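Side-chain contacts in ATP-citrate lyase beta-subunit (Chlorobium limicola, PDB 6HXJ), which probably takes part in the ATP- and coenzyme A-dependent interconversion of citrate with oxaloacetate and acetyl-CoA: residues A[208-213]-A[219-224]; A[14-19]-A[179-184]; A[191-196]-A[202-207]. All coordinates share one frame; numbering follows the deposited sequence.

Contact 1 of 3, residues A[208-213]-A[219-224]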
loop_
_atom_site.group_PDB
_atom_site.type_symbol
_atom_site.label_atom_id
_atom_site.label_comp_id
_atom_site.label_asym_id
_atom_site.label_seq_id
_atom_site.Cartn_x
_atom_site.Cartn_y
_atom_site.Cartn_z
ATOM N N MET A 208 -42.109 53.007 -11.541
ATOM C CA MET A 208 -40.813 52.486 -11.970
ATOM C C MET A 208 -40.839 51.035 -12.416
ATOM O O MET A 208 -41.270 50.157 -11.675
ATOM C CB MET A 208 -39.785 52.663 -10.849
ATOM C CG MET A 208 -38.392 52.511 -11.276
ATOM S SD MET A 208 -37.403 52.985 -9.862
ATOM C CE MET A 208 -35.711 52.893 -10.586
ATOM N N ASN A 209 -40.288 50.773 -13.600
ATOM C CA ASN A 209 -40.096 49.407 -14.118
ATOM C C ASN A 209 -38.607 49.106 -14.190
ATOM O O ASN A 209 -37.867 49.873 -14.814
ATOM C CB ASN A 209 -40.731 49.219 -15.488
ATOM C CG ASN A 209 -42.204 49.491 -15.484
ATOM O OD1 ASN A 209 -43.012 48.647 -15.088
ATOM N ND2 ASN A 209 -42.580 50.705 -15.860
ATOM N N VAL A 210 -38.154 48.039 -13.511
ATOM C CA VAL A 210 -36.729 47.678 -13.547
ATOM C C VAL A 210 -36.540 46.335 -14.231
ATOM O O VAL A 210 -37.449 45.514 -14.264
ATOM C CB VAL A 210 -35.961 47.782 -12.194
ATOM C CG1 VAL A 210 -35.861 49.236 -11.742
ATOM C CG2 VAL A 210 -36.564 46.903 -11.109
ATOM N N ASP A 211 -35.368 46.114 -14.811
ATOM C CA ASP A 211 -35.082 44.835 -15.464
ATOM C C ASP A 211 -34.659 43.806 -14.363
ATOM O O ASP A 211 -33.492 43.777 -13.951
ATOM C CB ASP A 211 -34.033 45.039 -16.573
ATOM C CG ASP A 211 -33.423 43.766 -17.166
ATOM O OD1 ASP A 211 -34.077 42.685 -17.088
ATOM O OD2 ASP A 211 -32.327 43.859 -17.756
ATOM N N TYR A 212 -35.634 43.006 -13.862
ATOM C CA TYR A 212 -35.416 42.082 -12.733
ATOM C C TYR A 212 -34.397 40.977 -12.981
ATOM O O TYR A 212 -33.847 40.490 -12.007
ATOM C CB TYR A 212 -36.721 41.490 -12.173
ATOM C CG TYR A 212 -36.653 41.201 -10.689
ATOM C CD1 TYR A 212 -36.472 42.227 -9.765
ATOM C CD2 TYR A 212 -36.758 39.899 -10.207
ATOM C CE1 TYR A 212 -36.379 41.962 -8.402
ATOM C CE2 TYR A 212 -36.680 39.622 -8.840
ATOM C CZ TYR A 212 -36.492 40.657 -7.942
ATOM O OH TYR A 212 -36.410 40.386 -6.595
ATOM N N ASP A 213 -34.071 40.639 -14.239
ATOM C CA ASP A 213 -33.038 39.652 -14.583
ATOM C C ASP A 213 -31.654 40.100 -14.094
ATOM O O ASP A 213 -30.763 39.271 -13.897
ATOM C CB ASP A 213 -32.976 39.483 -16.109
ATOM C CG ASP A 213 -34.208 38.872 -16.745
ATOM O OD1 ASP A 213 -34.625 37.770 -16.300
ATOM O OD2 ASP A 213 -34.716 39.455 -17.740
ATOM N N ALA A 219 -27.458 44.049 -4.979
ATOM C CA ALA A 219 -27.619 43.471 -3.645
ATOM C C ALA A 219 -28.564 44.312 -2.746
ATOM O O ALA A 219 -29.051 43.815 -1.727
ATOM C CB ALA A 219 -26.268 43.323 -2.991
ATOM N N ASP A 220 -28.852 45.557 -3.165
ATOM C CA ASP A 220 -29.744 46.463 -2.455
ATOM C C ASP A 220 -31.223 46.303 -2.850
ATOM O O ASP A 220 -32.073 46.996 -2.283
ATOM C CB ASP A 220 -29.261 47.918 -2.615
ATOM C CG ASP A 220 -29.554 48.605 -3.942
ATOM O OD1 ASP A 220 -29.298 47.986 -5.008
ATOM O OD2 ASP A 220 -29.991 49.777 -3.917
ATOM N N TRP A 221 -31.530 45.389 -3.790
ATOM C CA TRP A 221 -32.884 45.138 -4.277
ATOM C C TRP A 221 -33.656 44.216 -3.354
ATOM O O TRP A 221 -33.977 43.077 -3.721
ATOM C CB TRP A 221 -32.865 44.601 -5.718
ATOM C CG TRP A 221 -32.673 45.633 -6.799
ATOM C CD1 TRP A 221 -32.284 46.937 -6.646
ATOM C CD2 TRP A 221 -32.831 45.426 -8.206
ATOM N NE1 TRP A 221 -32.221 47.560 -7.867
ATOM C CE2 TRP A 221 -32.538 46.652 -8.848
ATOM C CE3 TRP A 221 -33.207 44.329 -8.992
ATOM C CZ2 TRP A 221 -32.596 46.800 -10.242
ATOM C CZ3 TRP A 221 -33.259 44.478 -10.370
ATOM C CH2 TRP A 221 -32.966 45.701 -10.980
ATOM N N ASP A 222 -33.972 44.710 -2.163
ATOM C CA ASP A 222 -34.765 43.967 -1.186
ATOM C C ASP A 222 -36.261 44.171 -1.482
ATOM O O ASP A 222 -36.975 44.788 -0.698
ATOM C CB ASP A 222 -34.375 44.326 0.273
ATOM C CG ASP A 222 -34.351 45.800 0.685
ATOM O OD1 ASP A 222 -34.162 46.671 -0.195
ATOM O OD2 ASP A 222 -34.524 46.082 1.895
ATOM N N PHE A 223 -36.714 43.697 -2.657
ATOM C CA PHE A 223 -38.098 43.769 -3.146
ATOM C C PHE A 223 -38.344 42.724 -4.248
ATOM O O PHE A 223 -37.398 42.254 -4.888
ATOM C CB PHE A 223 -38.466 45.179 -3.669
ATOM C CG PHE A 223 -37.639 45.686 -4.835
ATOM C CD1 PHE A 223 -37.925 45.292 -6.141
ATOM C CD2 PHE A 223 -36.584 46.560 -4.629
ATOM C CE1 PHE A 223 -37.136 45.723 -7.208
ATOM C CE2 PHE A 223 -35.821 47.020 -5.704
ATOM C CZ PHE A 223 -36.109 46.607 -6.986
ATOM N N LYS A 224 -39.621 42.412 -4.495
ATOM C CA LYS A 224 -40.070 41.482 -5.528
ATOM C C LYS A 224 -40.945 42.259 -6.518
ATOM O O LYS A 224 -41.548 43.271 -6.137
ATOM C CB LYS A 224 -40.852 40.312 -4.905
ATOM C CG LYS A 224 -39.967 39.139 -4.452
ATOM C CD LYS A 224 -40.704 38.183 -3.501
ATOM C CE LYS A 224 -39.755 37.482 -2.551
ATOM N NZ LYS A 224 -40.471 36.712 -1.499
#

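Contact 2 of 3, residues A[14-19]-A[179-184]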
loop_
_atom_site.group_PDB
_atom_site.type_symbol
_atom_site.label_atom_id
_atom_site.label_comp_id
_atom_site.label_asym_id
_atom_site.label_seq_id
_atom_site.Cartn_x
_atom_site.Cartn_y
_atom_site.Cartn_z
ATOM N N ASN A 14 -34.412 58.125 -3.596
ATOM C CA ASN A 14 -33.670 58.575 -2.436
ATOM C C ASN A 14 -32.193 58.314 -2.620
ATOM O O ASN A 14 -31.386 59.226 -2.485
ATOM C CB ASN A 14 -34.172 57.825 -1.235
ATOM C CG ASN A 14 -34.484 58.694 -0.089
ATOM O OD1 ASN A 14 -35.161 59.714 -0.207
ATOM N ND2 ASN A 14 -33.857 58.378 1.028
ATOM N N LYS A 15 -31.848 57.081 -2.982
ATOM C CA LYS A 15 -30.480 56.655 -3.236
ATOM C C LYS A 15 -29.750 57.587 -4.224
ATOM O O LYS A 15 -28.610 57.970 -3.977
ATOM C CB LYS A 15 -30.502 55.211 -3.750
ATOM C CG LYS A 15 -29.176 54.704 -4.241
ATOM C CD LYS A 15 -29.165 53.201 -4.271
ATOM C CE LYS A 15 -28.193 52.718 -5.302
ATOM N NZ LYS A 15 -28.173 51.234 -5.389
ATOM N N TRP A 16 -30.406 57.955 -5.327
ATOM C CA TRP A 16 -29.782 58.808 -6.337
ATOM C C TRP A 16 -30.136 60.281 -6.138
ATOM O O TRP A 16 -30.016 61.079 -7.070
ATOM C CB TRP A 16 -30.103 58.288 -7.758
ATOM C CG TRP A 16 -29.507 56.937 -7.983
ATOM C CD1 TRP A 16 -30.080 55.733 -7.703
ATOM C CD2 TRP A 16 -28.141 56.664 -8.324
ATOM N NE1 TRP A 16 -29.177 54.716 -7.926
ATOM C CE2 TRP A 16 -27.969 55.264 -8.276
ATOM C CE3 TRP A 16 -27.039 57.472 -8.653
ATOM C CZ2 TRP A 16 -26.738 54.660 -8.533
ATOM C CZ3 TRP A 16 -25.826 56.873 -8.902
ATOM C CH2 TRP A 16 -25.682 55.486 -8.846
ATOM N N GLY A 17 -30.520 60.628 -4.916
ATOM C CA GLY A 17 -30.869 61.989 -4.546
ATOM C C GLY A 17 -31.944 62.597 -5.424
ATOM O O GLY A 17 -31.678 63.553 -6.160
ATOM N N ILE A 18 -33.159 62.033 -5.370
ATOM C CA ILE A 18 -34.297 62.529 -6.136
ATOM C C ILE A 18 -35.344 62.997 -5.129
ATOM O O ILE A 18 -35.703 62.234 -4.220
ATOM C CB ILE A 18 -34.839 61.478 -7.127
ATOM C CG1 ILE A 18 -33.774 61.115 -8.175
ATOM C CG2 ILE A 18 -36.159 61.942 -7.770
ATOM C CD1 ILE A 18 -34.091 59.898 -9.003
ATOM N N PRO A 19 -35.798 64.264 -5.251
ATOM C CA PRO A 19 -36.772 64.796 -4.293
ATOM C C PRO A 19 -37.999 63.917 -4.125
ATOM O O PRO A 19 -38.715 63.690 -5.087
ATOM C CB PRO A 19 -37.107 66.155 -4.891
ATOM C CG PRO A 19 -35.899 66.546 -5.661
ATOM C CD PRO A 19 -35.441 65.275 -6.271
ATOM N N PHE A 179 -31.625 55.795 -13.661
ATOM C CA PHE A 179 -32.027 54.900 -14.738
ATOM C C PHE A 179 -30.854 54.060 -15.186
ATOM O O PHE A 179 -30.965 52.828 -15.255
ATOM C CB PHE A 179 -32.620 55.698 -15.908
ATOM C CG PHE A 179 -33.205 54.856 -17.015
ATOM C CD1 PHE A 179 -32.392 54.310 -18.001
ATOM C CD2 PHE A 179 -34.573 54.673 -17.119
ATOM C CE1 PHE A 179 -32.938 53.562 -19.047
ATOM C CE2 PHE A 179 -35.120 53.948 -18.179
ATOM C CZ PHE A 179 -34.297 53.385 -19.132
ATOM N N ASP A 180 -29.731 54.723 -15.473
ATOM C CA ASP A 180 -28.513 54.070 -15.931
ATOM C C ASP A 180 -28.053 52.993 -14.930
ATOM O O ASP A 180 -27.903 51.818 -15.291
ATOM C CB ASP A 180 -27.412 55.131 -16.158
ATOM C CG ASP A 180 -26.413 54.833 -17.269
ATOM O OD1 ASP A 180 -25.191 54.998 -17.032
ATOM O OD2 ASP A 180 -26.853 54.574 -18.414
ATOM N N ASN A 181 -27.940 53.394 -13.662
ATOM C CA ASN A 181 -27.427 52.579 -12.574
ATOM C C ASN A 181 -28.387 51.541 -11.977
ATOM O O ASN A 181 -27.934 50.581 -11.350
ATOM C CB ASN A 181 -26.895 53.477 -11.508
ATOM C CG ASN A 181 -25.548 54.039 -11.930
ATOM O OD1 ASN A 181 -24.504 53.402 -11.755
ATOM N ND2 ASN A 181 -25.526 55.215 -12.552
ATOM N N GLU A 182 -29.692 51.724 -12.136
ATOM C CA GLU A 182 -30.618 50.758 -11.562
ATOM C C GLU A 182 -31.174 49.751 -12.573
ATOM O O GLU A 182 -32.131 49.045 -12.252
ATOM C CB GLU A 182 -31.778 51.444 -10.789
ATOM C CG GLU A 182 -31.386 52.165 -9.508
ATOM C CD GLU A 182 -30.607 51.394 -8.459
ATOM O OE1 GLU A 182 -30.938 50.217 -8.186
ATOM O OE2 GLU A 182 -29.669 51.989 -7.888
ATOM N N ASP A 183 -30.613 49.670 -13.775
ATOM C CA ASP A 183 -31.129 48.754 -14.798
ATOM C C ASP A 183 -32.649 48.951 -15.061
ATOM O O ASP A 183 -33.371 47.975 -15.223
ATOM C CB ASP A 183 -30.801 47.267 -14.447
ATOM C CG ASP A 183 -29.471 46.762 -15.011
ATOM O OD1 ASP A 183 -29.400 46.501 -16.258
ATOM O OD2 ASP A 183 -28.528 46.546 -14.208
ATOM N N ALA A 184 -33.131 50.196 -15.075
ATOM C CA ALA A 184 -34.556 50.452 -15.280
ATOM C C ALA A 184 -34.944 50.255 -16.714
ATOM O O ALA A 184 -34.108 50.391 -17.591
ATOM C CB ALA A 184 -34.924 51.863 -14.836
#

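Contact 3 of 3, residues A[191-196]-A[202-207]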
loop_
_atom_site.group_PDB
_atom_site.type_symbol
_atom_site.label_atom_id
_atom_site.label_comp_id
_atom_site.label_asym_id
_atom_site.label_seq_id
_atom_site.Cartn_x
_atom_site.Cartn_y
_atom_site.Cartn_z
ATOM N N PRO A 191 -47.218 63.795 -10.669
ATOM C CA PRO A 191 -46.407 64.999 -10.864
ATOM C C PRO A 191 -45.104 65.087 -10.094
ATOM O O PRO A 191 -44.933 64.482 -9.030
ATOM C CB PRO A 191 -47.357 66.111 -10.410
ATOM C CG PRO A 191 -48.190 65.480 -9.310
ATOM C CD PRO A 191 -48.152 63.964 -9.538
ATOM N N LEU A 192 -44.196 65.881 -10.656
ATOM C CA LEU A 192 -42.963 66.316 -10.025
ATOM C C LEU A 192 -43.379 67.738 -9.581
ATOM O O LEU A 192 -43.542 68.652 -10.406
ATOM C CB LEU A 192 -41.752 66.328 -10.998
ATOM C CG LEU A 192 -40.474 67.015 -10.447
ATOM C CD1 LEU A 192 -39.777 66.160 -9.401
ATOM C CD2 LEU A 192 -39.539 67.464 -11.552
ATOM N N VAL A 193 -43.678 67.875 -8.296
ATOM C CA VAL A 193 -44.181 69.134 -7.774
ATOM C C VAL A 193 -43.070 70.041 -7.253
ATOM O O VAL A 193 -42.005 69.567 -6.849
ATOM C CB VAL A 193 -45.314 68.936 -6.729
ATOM C CG1 VAL A 193 -46.462 68.121 -7.315
ATOM C CG2 VAL A 193 -44.795 68.312 -5.438
ATOM N N ILE A 194 -43.342 71.355 -7.284
ATOM C CA ILE A 194 -42.470 72.415 -6.780
ATOM C C ILE A 194 -43.221 73.257 -5.745
ATOM O O ILE A 194 -44.375 73.646 -5.967
ATOM C CB ILE A 194 -41.843 73.293 -7.920
ATOM C CG1 ILE A 194 -40.948 74.446 -7.393
ATOM C CG2 ILE A 194 -42.915 73.890 -8.824
ATOM C CD1 ILE A 194 -39.720 74.100 -6.715
ATOM N N ARG A 195 -42.544 73.535 -4.622
ATOM C CA ARG A 195 -43.030 74.406 -3.559
ATOM C C ARG A 195 -42.157 75.664 -3.637
ATOM O O ARG A 195 -41.102 75.753 -3.000
ATOM C CB ARG A 195 -42.941 73.698 -2.199
ATOM C CG ARG A 195 -43.554 74.494 -1.032
ATOM C CD ARG A 195 -43.829 73.628 0.190
ATOM N NE ARG A 195 -42.612 73.292 0.939
ATOM C CZ ARG A 195 -42.585 72.515 2.019
ATOM N NH1 ARG A 195 -41.436 72.265 2.635
ATOM N NH2 ARG A 195 -43.706 71.984 2.494
ATOM N N LYS A 196 -42.580 76.593 -4.508
ATOM C CA LYS A 196 -41.888 77.832 -4.859
ATOM C C LYS A 196 -41.383 78.649 -3.658
ATOM O O LYS A 196 -40.221 79.067 -3.688
ATOM C CB LYS A 196 -42.740 78.696 -5.800
ATOM C CG LYS A 196 -42.860 78.074 -7.184
ATOM C CD LYS A 196 -43.635 78.913 -8.166
ATOM C CE LYS A 196 -43.848 78.079 -9.405
ATOM N NZ LYS A 196 -44.085 78.896 -10.616
ATOM N N ALA A 202 -40.558 67.637 -5.105
ATOM C CA ALA A 202 -40.999 66.314 -4.653
ATOM C C ALA A 202 -41.623 65.529 -5.795
ATOM O O ALA A 202 -42.459 66.046 -6.536
ATOM C CB ALA A 202 -41.994 66.423 -3.503
ATOM N N ALA A 203 -41.223 64.261 -5.916
ATOM C CA ALA A 203 -41.754 63.309 -6.887
ATOM C C ALA A 203 -42.964 62.695 -6.216
ATOM O O ALA A 203 -42.804 61.899 -5.285
ATOM C CB ALA A 203 -40.723 62.238 -7.187
ATOM N N LEU A 204 -44.167 63.133 -6.603
ATOM C CA LEU A 204 -45.384 62.662 -5.951
ATOM C C LEU A 204 -45.803 61.242 -6.368
ATOM O O LEU A 204 -45.993 60.412 -5.472
ATOM C CB LEU A 204 -46.522 63.673 -6.110
ATOM C CG LEU A 204 -46.916 64.464 -4.863
ATOM C CD1 LEU A 204 -45.713 65.090 -4.157
ATOM C CD2 LEU A 204 -47.947 65.500 -5.200
ATOM N N ASP A 205 -45.937 60.949 -7.696
ATOM C CA ASP A 205 -46.327 59.613 -8.189
ATOM C C ASP A 205 -45.184 58.986 -8.941
ATOM O O ASP A 205 -44.845 59.427 -10.040
ATOM C CB ASP A 205 -47.593 59.643 -9.072
ATOM C CG ASP A 205 -48.884 60.043 -8.370
ATOM O OD1 ASP A 205 -49.202 59.443 -7.309
ATOM O OD2 ASP A 205 -49.621 60.899 -8.919
ATOM N N ALA A 206 -44.602 57.932 -8.360
ATOM C CA ALA A 206 -43.450 57.239 -8.923
ATOM C C ALA A 206 -43.796 55.879 -9.522
ATOM O O ALA A 206 -44.048 54.914 -8.780
ATOM C CB ALA A 206 -42.378 57.082 -7.855
ATOM N N VAL A 207 -43.778 55.804 -10.873
ATOM C CA VAL A 207 -44.033 54.571 -11.641
ATOM C C VAL A 207 -42.687 54.028 -12.178
ATOM O O VAL A 207 -42.187 54.522 -13.180
ATOM C CB VAL A 207 -45.076 54.777 -12.777
ATOM C CG1 VAL A 207 -45.469 53.445 -13.402
ATOM C CG2 VAL A 207 -46.319 55.505 -12.276
#

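Contact 1 of 3, residues A[208-213]-A[219-224]
Val210, Tyr212, Trp221 and Phe223 form an apolar cluster where strand 200-210 of the ATP-grasp domain ends and the chain doubles back in a loop, with successive inverse gamma turns centred on Trp221 and Asp222. It illustrates how a loop without helix or strand can be pinned to a strand end by aromatic packing and, between these two segments, one side-chain hydrogen bond. Elsewhere Trp221 NE1 bonds to Glu182, and Asp220 and Asp222 pair with Lys15 and Lys11. The tight part centres on Val210. Its CG2 methyl sits over one face of the Trp221 six-membered ring in a CH-pi contact, 4.2 Å from CG2 to the ring centroid. The same methyl meets the edge of Phe223, with Val210 CG2 and Phe223 CE1 4.1 Å apart. Phe223 projects its CZ over that same indole face, near the rim, with CG lying between the backbone N and the carbonyl carbon (chi1 61°), which turns the ring back toward the indole. Tyr212 CE1 also meets Phe223 CE1, at 4.0 Å. Val210 and Phe223 both touch Ile4 of strand 3-4.

Looser is the overlap of the Tyr212 and Trp221 rings, nearly parallel at 9° but slid past one another, with centroids 5.9 Å apart. The phenol ends in a hydrogen bond from Tyr212 OH to Phe223 O, 2.7 Å long, made at the edge of the tyrosine ring and in the carbonyl plane. This bond fixes the far end of a partly exposed ring. Lys224, exposed to solvent, adds only a grazing contact beside the hydroxyl. On the buried side, Asp211 O faces the indole edge in the ring plane, 3.6 Å from Trp221 CH2.

Contact 2 of 3, residues A[14-19]-A[179-184]
Glu182 OE2 accepts a nearly straight hydrogen bond from Trp16 NE1, 2.8 Å long with an N-H...O angle of 174°. The oxygen lies in the indole plane, at the ring edge, and uses its anti lone pair, the one turned away from OE1. Lys15 reaches the same oxygen from another direction: its NZ stands 3.0 Å from Glu182 OE2, a salt bridge whose hydrogen bond is weak. The lysine side chain is extended throughout and, with CG anti to the backbone N, runs out from the last turn of helix 6-15 to place NZ also beside Asp220, its stronger partner, in the loop after strand 200-210. The glutamate, by contrast, is bent at chi2 (-54°), and this kink brings its carboxylate round to both donors. OE1 is held separately, by the indole NH of Trp221.

Around this polar centre lies the packing. The six-membered part of Trp16 rests against Asn181 at the end of helix 163-181, with Trp16 CH2 3.4 Å from Asn181 CG. The two side chains cross at about a right angle, while ring and amide planes are only 24° apart. The amide nitrogen of Asn181 is bonded back to Leu177 O in its own helix. Gly17, with positive phi, is the C-prime residue of a Schellman motif: Gly17 N reaches Asn14 O at 2.9 Å, and Ile18 N to Phe13 O completes it.

The contact exemplifies two helix C-terminal ends joined by one acidic side chain. Because the buried carboxylate of Glu182 receives two indole NH groups and a nearby ammonium, it is probably stabilised as the anion, and the charge of Lys15 is probably shared between Glu182 and Asp220.

Contact 3 of 3, residues A[191-196]-A[202-207]
Val193 and Ala202 form an antiparallel hydrogen-bonded pair, with Val193 N to Ala202 O at 2.8 Å and Ala202 N to Val193 O at 3.0 Å. Leu192 and Ala203 follow as a non-hydrogen-bonded pair, after which Leu204 N reaches Pro191 O at 2.9 Å, where strand 200-210 is interrupted.

On the face carrying Val193 and Ala202, the valine uses both methyls against the fork of Leu204, crossing it at about a right angle: Val193 CG2 meets Leu204 CD1 at 3.6 Å, and Val193 CG1 meets Leu204 CD2 at 3.7 Å. CG2 also packs on Ala202 CB. Pro191, preceded by a cis peptide bond, lays its ring beside the base of the same leucine, its CD 3.8 Å from Leu204 CB. Asp205 OD2 approaches that proline carbon, while Asp205 OD1 forms a salt bridge with Lys50.

This beta hairpin is a worked case of a strand interrupted yet still paired: past the break, Asp205 and Val207 bond by backbone to Asn190 and Glu188. Beyond strand 184-195 lies strand 104-112, where the Leu192 side chain packs on Val107 and its backbone bonds to that of Phe105. On the other side the Ala203 backbone bonds to Pro19, after helix 6-15; strand 3-4 pairs further along.

How the contacts relate
The three contacts surround one strand, 200-210: contact 3 pairs it with its hairpin partner, contact 1 packs its exit, and contact 2 abuts both. The centres of contacts 1 and 3 are about 22 Å apart. That of contact 2 is about 12 Å from contact 1, where Asp211 N probably bonds to Asp183 O at 2.8 Å, Lys15 NZ is 2.8 Å from Asp220 OD2 in a salt bridge, and Glu182 OE1 accepts the Trp221 indole NH. It lies about 15 Å from contact 3, with Pro19 O 2.7 Å from Ala203 N, a probable hydrogen bond. Coenzyme A lies about 14 Å from the Asp211 side chain; Asp211 OD2 instead bonds to the backbone of a chain of another protein in the assembly.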